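Local coordinates for alternansucrase (Leuconostoc mesenteroides, PDB 6HVG), which belongs to glycosyl hydrolase family 70, whose multidomain proteins centre on a circularly permuted (β/α)8 barrel and are assembled from distant parts of one chain, at residues E1278-L1283 against S1307-K1312; A1266-F1271 against K1312-E1317; L382-N387 against N1287-T1292; L410-W415 against A1258-K1263; A394-D399 against W415-D420. One frame throughout, in Å; residues are numbered along the deposited sequence.

All five contacts lie on one side of the chain's centre, 30 to 50 Å from it, in a loop-rich region consistent with domain IV of family 70 proteins. Contacts 3 and 4 join residues 382-387 and 410-415 to residues more than 840 positions later, so an early and a late part of the chain build this region together. Contacts 4 and 5 are nested in the loop closed by contact 3, alternate along the chain and share Trp415. Contact 1 is nested inside contact 2; they share Lys1312, centres about 9 Å apart. Contact 4 touches contacts 1 and 2, and contact 3 touches contacts 1 and 5. Strand 1314-1317 of contact 2 already belongs to a putative cell wall binding repeat.

Contact 1: E1278-L1283 against S1307-K1312; sequences EVFLPL and SGYQAK
Tyr1309 of 1307-1312 stacks its ring, offset, on Phe1280 and points its hydroxyl at the backbone of 1278-1283, joining two irregular loops of a family 70 protein.

In the aromatic part, the two side chains reach toward each other tip to tip, ring centroids 4.9 Å apart and planes at 29°, with Phe1280 CE1 over the rim of one Tyr1309 face. With chi1 at -175°, Phe1280 CG lies anti to the backbone N, which sends CG toward Tyr1309. The Phe1271 ring also meets that of Phe1280. On the other face of the Tyr1309 ring Leu1283 CD1 sits out toward the rim, while Leu1283 CG comes within 3.8 Å of Tyr1309 CZ.

Among the polar links, Tyr1309 OH gives a hydrogen bond to Leu1281 O, which lies in the plane of the phenol ring at its edge. A water donates to Tyr1309 OH and takes a weak bond from Leu1281 N. Backbone also meets backbone, Leu1283 N donating to Ser1307 O at 3.1 Å with an N-H...O angle of 168°. Ser1307 OG is hydrogen-bonded to Trp443 NE1, yet the serine still packs on Pro1282.

Gly1308 has a positive phi, which suits a glycine, and Gly1308 O lies 3.6 Å from Leu1283 CD1.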
# COMPACT_ATOMS: atom_id res chain seq x y z
N GLU A 1278 23.39 9.79 36.78
CA GLU A 1278 22.47 10.53 35.93
C GLU A 1278 21.06 9.91 35.97
O GLU A 1278 20.37 9.79 34.95
CB GLU A 1278 23.03 10.58 34.50
CG GLU A 1278 23.43 9.22 33.94
CD GLU A 1278 23.96 9.30 32.51
OE1 GLU A 1278 24.65 10.30 32.20
OE2 GLU A 1278 23.69 8.37 31.71
N VAL A 1279 20.63 9.55 37.17
CA VAL A 1279 19.31 9.00 37.41
C VAL A 1279 18.27 10.11 37.33
O VAL A 1279 18.50 11.20 37.82
CB VAL A 1279 19.24 8.27 38.77
CG1 VAL A 1279 17.80 8.07 39.26
CG2 VAL A 1279 19.91 6.92 38.65
N PHE A 1280 17.14 9.82 36.71
CA PHE A 1280 15.99 10.71 36.75
C PHE A 1280 14.76 9.85 36.96
O PHE A 1280 14.44 9.02 36.10
CB PHE A 1280 15.88 11.52 35.47
CG PHE A 1280 14.78 12.55 35.49
CD1 PHE A 1280 14.89 13.68 36.30
CD2 PHE A 1280 13.65 12.42 34.71
CE1 PHE A 1280 13.88 14.64 36.34
CE2 PHE A 1280 12.64 13.38 34.73
CZ PHE A 1280 12.76 14.49 35.54
N LEU A 1281 14.11 10.01 38.11
CA LEU A 1281 12.88 9.29 38.42
C LEU A 1281 11.86 10.25 39.00
O LEU A 1281 12.21 11.34 39.43
CB LEU A 1281 13.14 8.19 39.42
CG LEU A 1281 13.85 6.96 38.89
CD1 LEU A 1281 14.50 6.22 40.06
CD2 LEU A 1281 12.90 6.07 38.11
N PRO A 1282 10.58 9.84 39.03
CA PRO A 1282 9.61 10.62 39.78
C PRO A 1282 10.02 10.62 41.23
O PRO A 1282 10.58 9.64 41.70
CB PRO A 1282 8.31 9.84 39.59
CG PRO A 1282 8.51 8.98 38.40
CD PRO A 1282 9.96 8.66 38.40
N LEU A 1283 9.76 11.71 41.94
CA LEU A 1283 10.24 11.83 43.32
C LEU A 1283 9.56 10.85 44.28
O LEU A 1283 10.17 10.48 45.26
CB LEU A 1283 10.08 13.28 43.82
CG LEU A 1283 10.93 14.36 43.12
CD1 LEU A 1283 10.45 15.73 43.54
CD2 LEU A 1283 12.39 14.23 43.42
N SER A 1307 5.13 14.05 39.21
CA SER A 1307 6.42 13.57 39.64
C SER A 1307 7.17 14.58 40.50
O SER A 1307 8.28 14.30 40.97
CB SER A 1307 7.26 13.23 38.41
OG SER A 1307 6.64 12.21 37.64
N GLY A 1308 6.58 15.73 40.74
CA GLY A 1308 7.14 16.70 41.66
C GLY A 1308 8.06 17.77 41.10
O GLY A 1308 8.74 18.42 41.87
N TYR A 1309 8.07 17.97 39.79
CA TYR A 1309 9.01 18.93 39.18
C TYR A 1309 8.30 20.13 38.59
O TYR A 1309 7.15 20.03 38.18
CB TYR A 1309 9.83 18.27 38.12
CG TYR A 1309 10.58 17.07 38.61
CD1 TYR A 1309 11.74 17.21 39.35
CD2 TYR A 1309 10.14 15.77 38.32
CE1 TYR A 1309 12.46 16.10 39.78
CE2 TYR A 1309 10.85 14.65 38.75
CZ TYR A 1309 12.02 14.83 39.49
OH TYR A 1309 12.73 13.75 39.95
N GLN A 1310 8.97 21.28 38.59
CA GLN A 1310 8.38 22.50 38.10
C GLN A 1310 8.34 22.56 36.59
O GLN A 1310 9.30 22.18 35.93
CB GLN A 1310 9.15 23.71 38.62
CG GLN A 1310 8.34 25.01 38.51
CD GLN A 1310 9.10 26.24 38.93
OE1 GLN A 1310 10.23 26.15 39.39
NE2 GLN A 1310 8.48 27.41 38.74
N ALA A 1311 7.23 23.05 36.05
CA ALA A 1311 7.06 23.21 34.61
C ALA A 1311 7.83 24.42 34.15
O ALA A 1311 7.56 25.54 34.55
CB ALA A 1311 5.57 23.38 34.27
N LYS A 1312 8.80 24.19 33.29
CA LYS A 1312 9.54 25.27 32.61
C LYS A 1312 9.66 24.96 31.14
O LYS A 1312 10.06 23.86 30.78
CB LYS A 1312 10.96 25.42 33.16
CG LYS A 1312 11.02 25.69 34.64
CD LYS A 1312 12.41 26.09 35.08
CE LYS A 1312 12.37 26.50 36.54
NZ LYS A 1312 13.69 26.88 37.08
O HOH W 1 15.47 12.29 40.24

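Contact 2: A1266-F1271 against K1312-E1317; sequences ATNQYF and KDTFIE
Asn1268 has CG anti to its carbonyl carbon (chi1 -63°), and Thr1314 has OG1 anti to its backbone N (chi1 -165°); the two side chains approach at a slant. Asn1268 ND2 gives a weak hydrogen bond to Thr1314 OG1 at 3.0 Å, while the threonine hydroxyl also bonds to Trp1265 O, just ahead of the first segment. Asn1268 OD1 has a weak partner of its own in Lys1263 NZ. The methyl of the same threonine turns to the backbone, Thr1314 CG2 standing 3.3 Å from Ala1266 O. Thr1314 opens strand 1314-1317, which pairs with 1323-1326 in an antiparallel β-hairpin of a putative cell wall binding repeat; Asp1313 and Thr1314 both face Phe1326, making a G1 β-bulge, and Asp1313 OD1 is hydrogen-bonded to Tyr1325 OH. Ala1266 O is the acceptor for Lys1312 N at 3.2 Å, the donor standing 38° out of the carbonyl plane. Further along the strand, Ile1316 brings CD1 to 4.3 Å from Ala1266 CA.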
# COMPACT_ATOMS: atom_id res chain seq x y z
N ALA A 1266 6.65 18.27 32.71
CA ALA A 1266 7.07 19.58 33.20
C ALA A 1266 8.43 20.02 32.67
O ALA A 1266 8.59 21.16 32.23
CB ALA A 1266 7.10 19.55 34.70
N THR A 1267 9.39 19.11 32.73
CA THR A 1267 10.75 19.36 32.27
C THR A 1267 11.04 18.77 30.90
O THR A 1267 12.02 19.13 30.28
CB THR A 1267 11.73 18.73 33.24
OG1 THR A 1267 11.41 17.34 33.38
CG2 THR A 1267 11.63 19.38 34.59
N ASN A 1268 10.14 17.90 30.43
CA ASN A 1268 10.29 17.15 29.18
C ASN A 1268 11.49 16.20 29.15
O ASN A 1268 11.86 15.74 28.10
CB ASN A 1268 10.29 18.07 27.98
CG ASN A 1268 8.96 18.81 27.83
OD1 ASN A 1268 7.91 18.20 27.60
ND2 ASN A 1268 9.02 20.14 27.92
N GLN A 1269 12.03 15.86 30.31
CA GLN A 1269 13.12 14.91 30.42
C GLN A 1269 12.55 13.51 30.60
O GLN A 1269 11.52 13.33 31.26
CB GLN A 1269 14.00 15.28 31.62
CG GLN A 1269 15.25 14.42 31.75
CD GLN A 1269 16.10 14.84 32.93
OE1 GLN A 1269 15.75 15.76 33.66
NE2 GLN A 1269 17.20 14.14 33.13
N TYR A 1270 13.20 12.52 30.00
CA TYR A 1270 12.72 11.15 30.06
C TYR A 1270 13.33 10.47 31.27
O TYR A 1270 14.46 10.74 31.63
CB TYR A 1270 13.07 10.38 28.78
CG TYR A 1270 12.24 10.72 27.54
CD1 TYR A 1270 12.61 11.76 26.68
CD2 TYR A 1270 11.10 9.99 27.20
CE1 TYR A 1270 11.88 12.06 25.55
CE2 TYR A 1270 10.37 10.30 26.06
CZ TYR A 1270 10.78 11.32 25.25
OH TYR A 1270 10.04 11.64 24.14
N PHE A 1271 12.60 9.58 31.91
CA PHE A 1271 13.16 8.89 33.07
C PHE A 1271 14.25 7.93 32.64
O PHE A 1271 14.15 7.29 31.59
CB PHE A 1271 12.06 8.16 33.88
CG PHE A 1271 10.92 9.06 34.30
CD1 PHE A 1271 11.17 10.14 35.13
CD2 PHE A 1271 9.64 8.88 33.81
CE1 PHE A 1271 10.17 11.00 35.49
CE2 PHE A 1271 8.62 9.74 34.18
CZ PHE A 1271 8.88 10.79 35.02
N LYS A 1312 8.80 24.19 33.29
CA LYS A 1312 9.54 25.27 32.61
C LYS A 1312 9.66 24.96 31.14
O LYS A 1312 10.06 23.86 30.78
CB LYS A 1312 10.96 25.42 33.16
CG LYS A 1312 11.02 25.69 34.64
CD LYS A 1312 12.41 26.09 35.08
CE LYS A 1312 12.37 26.50 36.54
NZ LYS A 1312 13.69 26.88 37.08
N ASP A 1313 9.33 25.95 30.31
CA ASP A 1313 9.48 25.86 28.86
C ASP A 1313 8.74 24.63 28.35
O ASP A 1313 9.34 23.71 27.80
CB ASP A 1313 10.97 25.84 28.51
CG ASP A 1313 11.24 25.88 27.02
OD1 ASP A 1313 10.41 26.44 26.26
OD2 ASP A 1313 12.32 25.38 26.63
N THR A 1314 7.44 24.62 28.58
CA THR A 1314 6.62 23.47 28.26
C THR A 1314 5.15 23.83 28.27
O THR A 1314 4.74 24.77 28.94
CB THR A 1314 6.85 22.33 29.25
OG1 THR A 1314 6.32 21.13 28.72
CG2 THR A 1314 6.16 22.61 30.56
N PHE A 1315 4.37 23.08 27.51
CA PHE A 1315 2.92 23.23 27.50
C PHE A 1315 2.32 22.23 28.48
O PHE A 1315 2.81 21.13 28.60
CB PHE A 1315 2.39 22.98 26.09
CG PHE A 1315 2.53 24.15 25.16
CD1 PHE A 1315 3.70 24.36 24.44
CD2 PHE A 1315 1.48 25.02 24.99
CE1 PHE A 1315 3.80 25.44 23.57
CE2 PHE A 1315 1.57 26.09 24.12
CZ PHE A 1315 2.74 26.31 23.43
N ILE A 1316 1.28 22.63 29.19
CA ILE A 1316 0.68 21.81 30.24
C ILE A 1316 -0.82 21.91 30.13
O ILE A 1316 -1.38 22.99 29.89
CB ILE A 1316 1.08 22.30 31.66
CG1 ILE A 1316 2.58 22.12 31.91
CG2 ILE A 1316 0.30 21.55 32.73
CD1 ILE A 1316 3.03 20.68 32.10
N GLU A 1317 -1.47 20.76 30.29
CA GLU A 1317 -2.93 20.68 30.23
C GLU A 1317 -3.49 20.38 31.61
O GLU A 1317 -3.04 19.44 32.26
CB GLU A 1317 -3.34 19.57 29.26
CG GLU A 1317 -4.85 19.47 29.06
CD GLU A 1317 -5.27 18.29 28.22
OE1 GLU A 1317 -4.43 17.41 27.95
OE2 GLU A 1317 -6.47 18.26 27.83

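Contact 3: L382-N387 against N1287-T1292; sequences LVSQSN and NKDAQT
Val383 and Thr1292 exchange backbone hydrogen bonds, as an antiparallel hydrogen-bonded pair should: Thr1292 N reaches Val383 O at 3.0 Å and Val383 N reaches Thr1292 O at 3.1 Å. Ser384 and Gln1291 form the next, non-hydrogen-bonded pair, making a two-stranded antiparallel sheet of strands 383-384 and 1291-1292 that ties together parts of the chain some 900 residues apart. Beyond the strands Gln385 N bonds to Ala1290 O at 3.2 Å.

The side chains of Val383 and Thr1292 lie side by side, pointing the same way, their CG2 atoms 4.1 Å apart. Leu382 slants across Gln1291, Leu382 CD1 to Gln1291 CB 3.8 Å. Asp1289 CG, anti to its backbone N (chi1 -179°), is placed toward two serines, and Asp1289 OD1 is the acceptor for both: Ser384 OG, modelled too close for its distance to be trusted, and Ser386 OG, whose bond is weak at 3.1 Å.

Farther out, the amide of Gln385 is held at both atoms, OE1 by Asn478 ND2 and NE2 by Ile1306 O; Asn478 belongs to helix 474-495, so that helix helps place the group. Thr1292 OG1 is bonded to Tyr1304 O in strand 1301-1304. The fixed amide in turn rests on the threonine methyl, Gln385 CD lying 3.7 Å from Thr1292 CG2.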
# COMPACT_ATOMS: atom_id res chain seq x y z
N LEU A 382 -1.56 23.50 44.84
CA LEU A 382 -0.34 22.74 45.13
C LEU A 382 -0.62 21.82 46.33
O LEU A 382 -1.11 22.28 47.35
CB LEU A 382 0.84 23.67 45.40
CG LEU A 382 2.21 23.01 45.42
CD1 LEU A 382 2.54 22.37 44.06
CD2 LEU A 382 3.27 24.06 45.74
N VAL A 383 -0.36 20.53 46.16
CA VAL A 383 -0.54 19.58 47.24
C VAL A 383 0.65 18.65 47.33
O VAL A 383 1.29 18.33 46.35
CB VAL A 383 -1.82 18.73 47.14
CG1 VAL A 383 -3.05 19.61 47.25
CG2 VAL A 383 -1.85 17.89 45.88
N SER A 384 0.93 18.22 48.54
CA SER A 384 1.97 17.25 48.81
C SER A 384 1.39 15.85 48.70
O SER A 384 0.28 15.59 49.17
CB SER A 384 2.51 17.47 50.21
OG SER A 384 3.70 16.72 50.41
N GLN A 385 2.12 14.95 48.09
CA GLN A 385 1.62 13.62 47.86
C GLN A 385 2.13 12.61 48.87
O GLN A 385 1.51 11.55 49.03
CB GLN A 385 1.96 13.19 46.44
CG GLN A 385 1.18 13.96 45.38
CD GLN A 385 1.27 13.37 44.01
OE1 GLN A 385 0.37 12.69 43.56
NE2 GLN A 385 2.39 13.63 43.34
N SER A 386 3.23 12.93 49.55
CA SER A 386 3.84 11.99 50.48
C SER A 386 2.94 11.68 51.68
O SER A 386 2.26 12.57 52.19
CB SER A 386 5.22 12.47 50.92
OG SER A 386 5.14 13.68 51.61
N ASN A 387 2.95 10.42 52.09
CA ASN A 387 2.18 9.95 53.22
C ASN A 387 2.82 8.67 53.81
O ASN A 387 3.98 8.40 53.54
CB ASN A 387 0.71 9.78 52.80
CG ASN A 387 0.52 8.76 51.68
OD1 ASN A 387 1.41 7.97 51.35
ND2 ASN A 387 -0.67 8.72 51.15
N ASN A 1287 11.36 8.11 47.49
CA ASN A 1287 10.91 8.51 48.83
C ASN A 1287 11.21 9.96 49.10
O ASN A 1287 11.76 10.28 50.15
CB ASN A 1287 11.52 7.62 49.92
CG ASN A 1287 10.79 7.76 51.27
OD1 ASN A 1287 9.63 8.12 51.34
ND2 ASN A 1287 11.51 7.52 52.34
N LYS A 1288 10.88 10.83 48.15
CA LYS A 1288 11.00 12.24 48.36
C LYS A 1288 9.62 12.75 48.16
O LYS A 1288 8.77 12.03 47.65
CB LYS A 1288 11.98 12.87 47.38
CG LYS A 1288 13.41 12.43 47.61
CD LYS A 1288 14.35 13.30 46.80
CE LYS A 1288 15.80 12.80 46.83
NZ LYS A 1288 16.33 12.75 48.23
N ASP A 1289 9.39 13.99 48.55
CA ASP A 1289 8.06 14.58 48.48
C ASP A 1289 7.80 15.25 47.14
O ASP A 1289 8.56 16.12 46.73
CB ASP A 1289 7.89 15.63 49.58
CG ASP A 1289 6.52 16.27 49.56
OD1 ASP A 1289 5.51 15.62 49.21
OD2 ASP A 1289 6.43 17.45 49.94
N ALA A 1290 6.77 14.78 46.46
CA ALA A 1290 6.41 15.26 45.15
C ALA A 1290 5.20 16.14 45.31
O ALA A 1290 4.17 15.67 45.75
CB ALA A 1290 6.09 14.08 44.23
N GLN A 1291 5.31 17.41 44.97
CA GLN A 1291 4.18 18.30 45.08
C GLN A 1291 3.64 18.53 43.71
O GLN A 1291 4.41 18.65 42.74
CB GLN A 1291 4.60 19.61 45.72
CG GLN A 1291 5.07 19.42 47.14
CD GLN A 1291 5.54 20.70 47.77
OE1 GLN A 1291 6.42 21.39 47.22
NE2 GLN A 1291 4.99 21.03 48.93
N THR A 1292 2.33 18.61 43.60
CA THR A 1292 1.74 18.72 42.28
C THR A 1292 0.58 19.69 42.28
O THR A 1292 -0.23 19.68 43.18
CB THR A 1292 1.35 17.33 41.73
OG1 THR A 1292 0.82 17.45 40.42
CG2 THR A 1292 0.34 16.67 42.62

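Contact 4: L410-W415 against A1258-K1263; sequences LTADTW and AYYVLK
Tyr1260 receives Thr411 on one face of its ring: Thr411 CB lies 3.9 Å from the centroid, 22° off the normal, a CH-π contact offset toward the rim. Ala412 N stands over a face too, and Ala412 CB comes to 4.0 Å from Tyr1260 CD1. At the ring's edge, in its plane, is Asp413 OD2, the carboxylate turned 66° from the ring. Tyr1260 OH is modelled as donating to this oxygen, but the atoms crowd each other, so the detail is doubtful.

The carboxylate is placed by its own loop. Residues 411 to 414 make a type I β-turn, and Asp413 CG stands between its backbone N and carbonyl carbon (chi1 58°), on the side of Thr411, whose OG1 donates to Asp413 OD1 at 2.6 Å, nearly along the C-O direction. Thr411 N gives a bond to Thr414 OG1, which is also bonded to Glu404 O.

Between the backbones, Thr411 and Val1261 form a single bridge. Leu1262 N donates to Leu410 O at 3.0 Å, while the bond from Ala412 N to Tyr1260 O is weak. A water accepts from Leu410 N and donates to Leu1262 O. Leu1262 CD1 meets Leu410 CB at 4.0 Å.

This buried meeting of early and late chain touches helix 499-511, where Ala412 rests on Val509, and strand 1190-1197, where Thr411 touches Val1193 and Val1261 touches Leu1191.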
# COMPACT_ATOMS: atom_id res chain seq x y z
N LEU A 410 12.20 3.86 30.90
CA LEU A 410 11.06 3.14 31.42
C LEU A 410 9.92 3.17 30.42
O LEU A 410 9.86 4.06 29.60
CB LEU A 410 10.57 3.76 32.72
CG LEU A 410 11.59 4.04 33.82
CD1 LEU A 410 10.87 4.58 35.03
CD2 LEU A 410 12.38 2.80 34.19
N THR A 411 9.01 2.21 30.52
CA THR A 411 7.87 2.13 29.63
C THR A 411 6.57 2.07 30.42
O THR A 411 6.58 1.81 31.60
CB THR A 411 7.99 0.89 28.66
OG1 THR A 411 8.02 -0.34 29.39
CG2 THR A 411 9.26 0.96 27.82
N ALA A 412 5.45 2.28 29.76
CA ALA A 412 4.14 2.26 30.43
C ALA A 412 3.86 0.93 31.17
O ALA A 412 3.25 0.92 32.25
CB ALA A 412 3.03 2.53 29.41
N ASP A 413 4.32 -0.18 30.60
CA ASP A 413 4.09 -1.51 31.16
C ASP A 413 5.27 -2.01 32.00
O ASP A 413 5.37 -3.19 32.32
CB ASP A 413 3.80 -2.51 30.02
CG ASP A 413 4.92 -2.57 28.99
OD1 ASP A 413 5.92 -1.84 29.13
OD2 ASP A 413 4.81 -3.36 28.06
N THR A 414 6.17 -1.09 32.35
CA THR A 414 7.27 -1.38 33.30
C THR A 414 6.73 -1.81 34.64
O THR A 414 5.77 -1.22 35.16
CB THR A 414 8.15 -0.13 33.55
OG1 THR A 414 9.04 0.06 32.46
CG2 THR A 414 9.00 -0.29 34.81
N TRP A 415 7.36 -2.84 35.19
CA TRP A 415 7.19 -3.24 36.57
C TRP A 415 8.48 -2.91 37.31
O TRP A 415 9.56 -2.95 36.71
CB TRP A 415 6.88 -4.74 36.66
CG TRP A 415 5.48 -5.10 36.23
CD1 TRP A 415 4.77 -4.56 35.19
CD2 TRP A 415 4.63 -6.09 36.82
NE1 TRP A 415 3.53 -5.13 35.12
CE2 TRP A 415 3.43 -6.08 36.11
CE3 TRP A 415 4.78 -6.98 37.88
CZ2 TRP A 415 2.36 -6.93 36.43
CZ3 TRP A 415 3.71 -7.83 38.20
CH2 TRP A 415 2.53 -7.81 37.47
N ALA A 1258 3.35 7.38 20.93
CA ALA A 1258 4.34 8.45 20.92
C ALA A 1258 5.07 8.57 22.26
O ALA A 1258 6.23 8.99 22.30
CB ALA A 1258 3.68 9.76 20.58
N TYR A 1259 4.39 8.21 23.36
CA TYR A 1259 4.99 8.36 24.70
C TYR A 1259 4.88 7.09 25.53
O TYR A 1259 4.54 7.14 26.70
CB TYR A 1259 4.38 9.57 25.42
CG TYR A 1259 4.61 10.85 24.67
CD1 TYR A 1259 5.87 11.43 24.63
CD2 TYR A 1259 3.57 11.48 23.96
CE1 TYR A 1259 6.10 12.59 23.93
CE2 TYR A 1259 3.79 12.66 23.26
CZ TYR A 1259 5.06 13.21 23.25
OH TYR A 1259 5.30 14.38 22.54
N TYR A 1260 5.16 5.95 24.91
CA TYR A 1260 5.30 4.67 25.60
C TYR A 1260 6.60 4.69 26.42
O TYR A 1260 6.69 4.01 27.43
CB TYR A 1260 5.32 3.55 24.57
CG TYR A 1260 5.45 2.14 25.10
CD1 TYR A 1260 4.44 1.57 25.83
CD2 TYR A 1260 6.58 1.38 24.82
CE1 TYR A 1260 4.55 0.28 26.29
CE2 TYR A 1260 6.70 0.09 25.29
CZ TYR A 1260 5.69 -0.45 26.02
OH TYR A 1260 5.81 -1.74 26.50
N VAL A 1261 7.59 5.44 25.95
CA VAL A 1261 8.80 5.73 26.72
C VAL A 1261 8.47 6.90 27.64
O VAL A 1261 8.12 7.98 27.17
CB VAL A 1261 9.98 6.13 25.83
CG1 VAL A 1261 11.22 6.41 26.68
CG2 VAL A 1261 10.29 5.05 24.80
N LEU A 1262 8.57 6.68 28.95
CA LEU A 1262 7.98 7.58 29.94
C LEU A 1262 8.78 8.85 30.19
O LEU A 1262 10.01 8.83 30.22
CB LEU A 1262 7.76 6.86 31.25
CG LEU A 1262 6.78 5.69 31.15
CD1 LEU A 1262 6.75 4.87 32.42
CD2 LEU A 1262 5.41 6.23 30.82
N LYS A 1263 8.03 9.93 30.38
CA LYS A 1263 8.54 11.28 30.33
C LYS A 1263 7.81 12.13 31.35
O LYS A 1263 6.66 11.85 31.69
CB LYS A 1263 8.27 11.78 28.91
CG LYS A 1263 8.79 13.15 28.50
CD LYS A 1263 7.88 13.72 27.42
CE LYS A 1263 8.44 14.87 26.62
NZ LYS A 1263 7.36 15.48 25.79
O HOH W 2 11.82 6.93 30.53

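Contact 5: A394-D399 against W415-D420; sequences AAKSYD and WYRPTD
Thr419 holds Ala394 O with two donors in the compact part of this contact. Thr419 N donates to Ala394 O at 2.7 Å, nearly in line with the carbonyl, and Thr419 OG1 reaches Ala394 O at 3.0 Å from 64° out of the carbonyl plane. OG1 lies beside its own backbone N (chi1 -59°), which lets one threonine use both donors. Lys396 N completes the backbone pairing, giving a bond to Arg417 O at 3.0 Å with an angle of 171° at the hydrogen; between these bonds Ala395 and Pro418 form a single bridge. The ring of Tyr416 turns its edge to Ala394 and Ala395, Tyr416 CE2 4.2 Å from Ala395 N.

The outer side is looser and belongs to Lys396, an exposed residue. Its side chain runs beside that of Arg417, both pointing the same way, with Lys396 CG over one face of the guanidinium, 3.6 Å from Arg417 NH1. Lys396 NZ and Arg417 NH2 remain 5.0 Å apart; such like charges probably favour keeping the ammonium away. Arg417 NH2 is hydrogen-bonded to Ser431 O.

Ala394 leaves the short helix 390-393 just before the bridge. Tyr416 OH bonds to Asn393 O of that helix, and strand 415-416 pairs antiparallel with 437-438, so the contact lies between the end of a helix and a two-stranded sheet.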
# COMPACT_ATOMS: atom_id res chain seq x y z
N ALA A 394 8.15 3.20 47.48
CA ALA A 394 9.33 3.70 46.78
C ALA A 394 10.19 2.56 46.24
O ALA A 394 10.12 1.43 46.71
CB ALA A 394 10.16 4.57 47.72
N ALA A 395 10.99 2.88 45.24
CA ALA A 395 11.88 1.92 44.62
C ALA A 395 12.93 1.45 45.62
O ALA A 395 13.49 2.27 46.35
CB ALA A 395 12.54 2.53 43.40
N LYS A 396 13.16 0.13 45.64
CA LYS A 396 14.21 -0.48 46.45
C LYS A 396 15.57 0.04 46.05
O LYS A 396 16.46 0.18 46.87
CB LYS A 396 14.19 -2.01 46.26
CG LYS A 396 15.24 -2.80 47.05
CD LYS A 396 14.96 -2.79 48.54
CE LYS A 396 16.04 -3.54 49.31
NZ LYS A 396 15.86 -3.39 50.78
N SER A 397 15.71 0.30 44.76
CA SER A 397 16.97 0.65 44.15
C SER A 397 16.67 1.51 42.92
O SER A 397 15.60 1.35 42.30
CB SER A 397 17.68 -0.63 43.74
OG SER A 397 19.02 -0.41 43.40
N TYR A 398 17.60 2.39 42.57
CA TYR A 398 17.45 3.24 41.38
C TYR A 398 18.35 2.76 40.23
O TYR A 398 19.30 3.44 39.84
CB TYR A 398 17.75 4.70 41.72
CG TYR A 398 17.15 5.17 43.03
CD1 TYR A 398 15.88 4.78 43.43
CD2 TYR A 398 17.85 6.04 43.87
CE1 TYR A 398 15.32 5.22 44.62
CE2 TYR A 398 17.30 6.49 45.06
CZ TYR A 398 16.04 6.07 45.44
OH TYR A 398 15.47 6.48 46.63
N ASP A 399 18.05 1.57 39.70
CA ASP A 399 18.90 0.93 38.69
C ASP A 399 18.18 -0.23 38.01
O ASP A 399 17.03 -0.52 38.31
CB ASP A 399 20.24 0.47 39.30
CG ASP A 399 20.05 -0.44 40.52
OD1 ASP A 399 19.00 -1.11 40.62
OD2 ASP A 399 20.96 -0.46 41.38
N TRP A 415 7.36 -2.84 35.19
CA TRP A 415 7.19 -3.24 36.57
C TRP A 415 8.48 -2.91 37.31
O TRP A 415 9.56 -2.95 36.71
CB TRP A 415 6.88 -4.74 36.66
CG TRP A 415 5.48 -5.10 36.23
CD1 TRP A 415 4.77 -4.56 35.19
CD2 TRP A 415 4.63 -6.09 36.82
NE1 TRP A 415 3.53 -5.13 35.12
CE2 TRP A 415 3.43 -6.08 36.11
CE3 TRP A 415 4.78 -6.98 37.88
CZ2 TRP A 415 2.36 -6.93 36.43
CZ3 TRP A 415 3.71 -7.83 38.20
CH2 TRP A 415 2.53 -7.81 37.47
N TYR A 416 8.36 -2.57 38.60
CA TYR A 416 9.50 -2.23 39.44
C TYR A 416 9.44 -2.97 40.77
O TYR A 416 8.43 -3.61 41.08
CB TYR A 416 9.60 -0.71 39.65
CG TYR A 416 8.64 -0.13 40.66
CD1 TYR A 416 7.29 -0.10 40.42
CD2 TYR A 416 9.11 0.38 41.88
CE1 TYR A 416 6.41 0.42 41.36
CE2 TYR A 416 8.23 0.92 42.81
CZ TYR A 416 6.89 0.93 42.54
OH TYR A 416 6.01 1.46 43.47
N ARG A 417 10.52 -2.89 41.55
CA ARG A 417 10.59 -3.52 42.86
C ARG A 417 10.38 -2.47 43.93
O ARG A 417 11.27 -1.67 44.18
CB ARG A 417 11.95 -4.20 43.06
CG ARG A 417 12.08 -4.96 44.38
CD ARG A 417 13.52 -5.33 44.72
NE ARG A 417 13.59 -6.08 45.98
CZ ARG A 417 14.72 -6.48 46.56
NH1 ARG A 417 15.90 -6.20 46.02
NH2 ARG A 417 14.67 -7.17 47.69
N PRO A 418 9.19 -2.45 44.56
CA PRO A 418 9.02 -1.50 45.68
C PRO A 418 9.79 -1.95 46.89
O PRO A 418 10.03 -3.12 47.04
CB PRO A 418 7.51 -1.56 45.97
CG PRO A 418 7.09 -2.90 45.49
CD PRO A 418 7.94 -3.17 44.28
N THR A 419 10.15 -1.01 47.76
CA THR A 419 10.88 -1.35 48.98
C THR A 419 10.15 -2.44 49.79
O THR A 419 10.74 -3.46 50.14
CB THR A 419 11.10 -0.08 49.84
OG1 THR A 419 11.85 0.88 49.09
CG2 THR A 419 11.86 -0.40 51.12
N ASP A 420 8.87 -2.20 50.07
CA ASP A 420 8.01 -3.14 50.80
C ASP A 420 6.76 -3.47 49.98
O ASP A 420 6.41 -2.76 49.03
CB ASP A 420 7.58 -2.57 52.17
CG ASP A 420 8.75 -2.30 53.10
OD1 ASP A 420 9.49 -3.23 53.48
OD2 ASP A 420 8.92 -1.12 53.49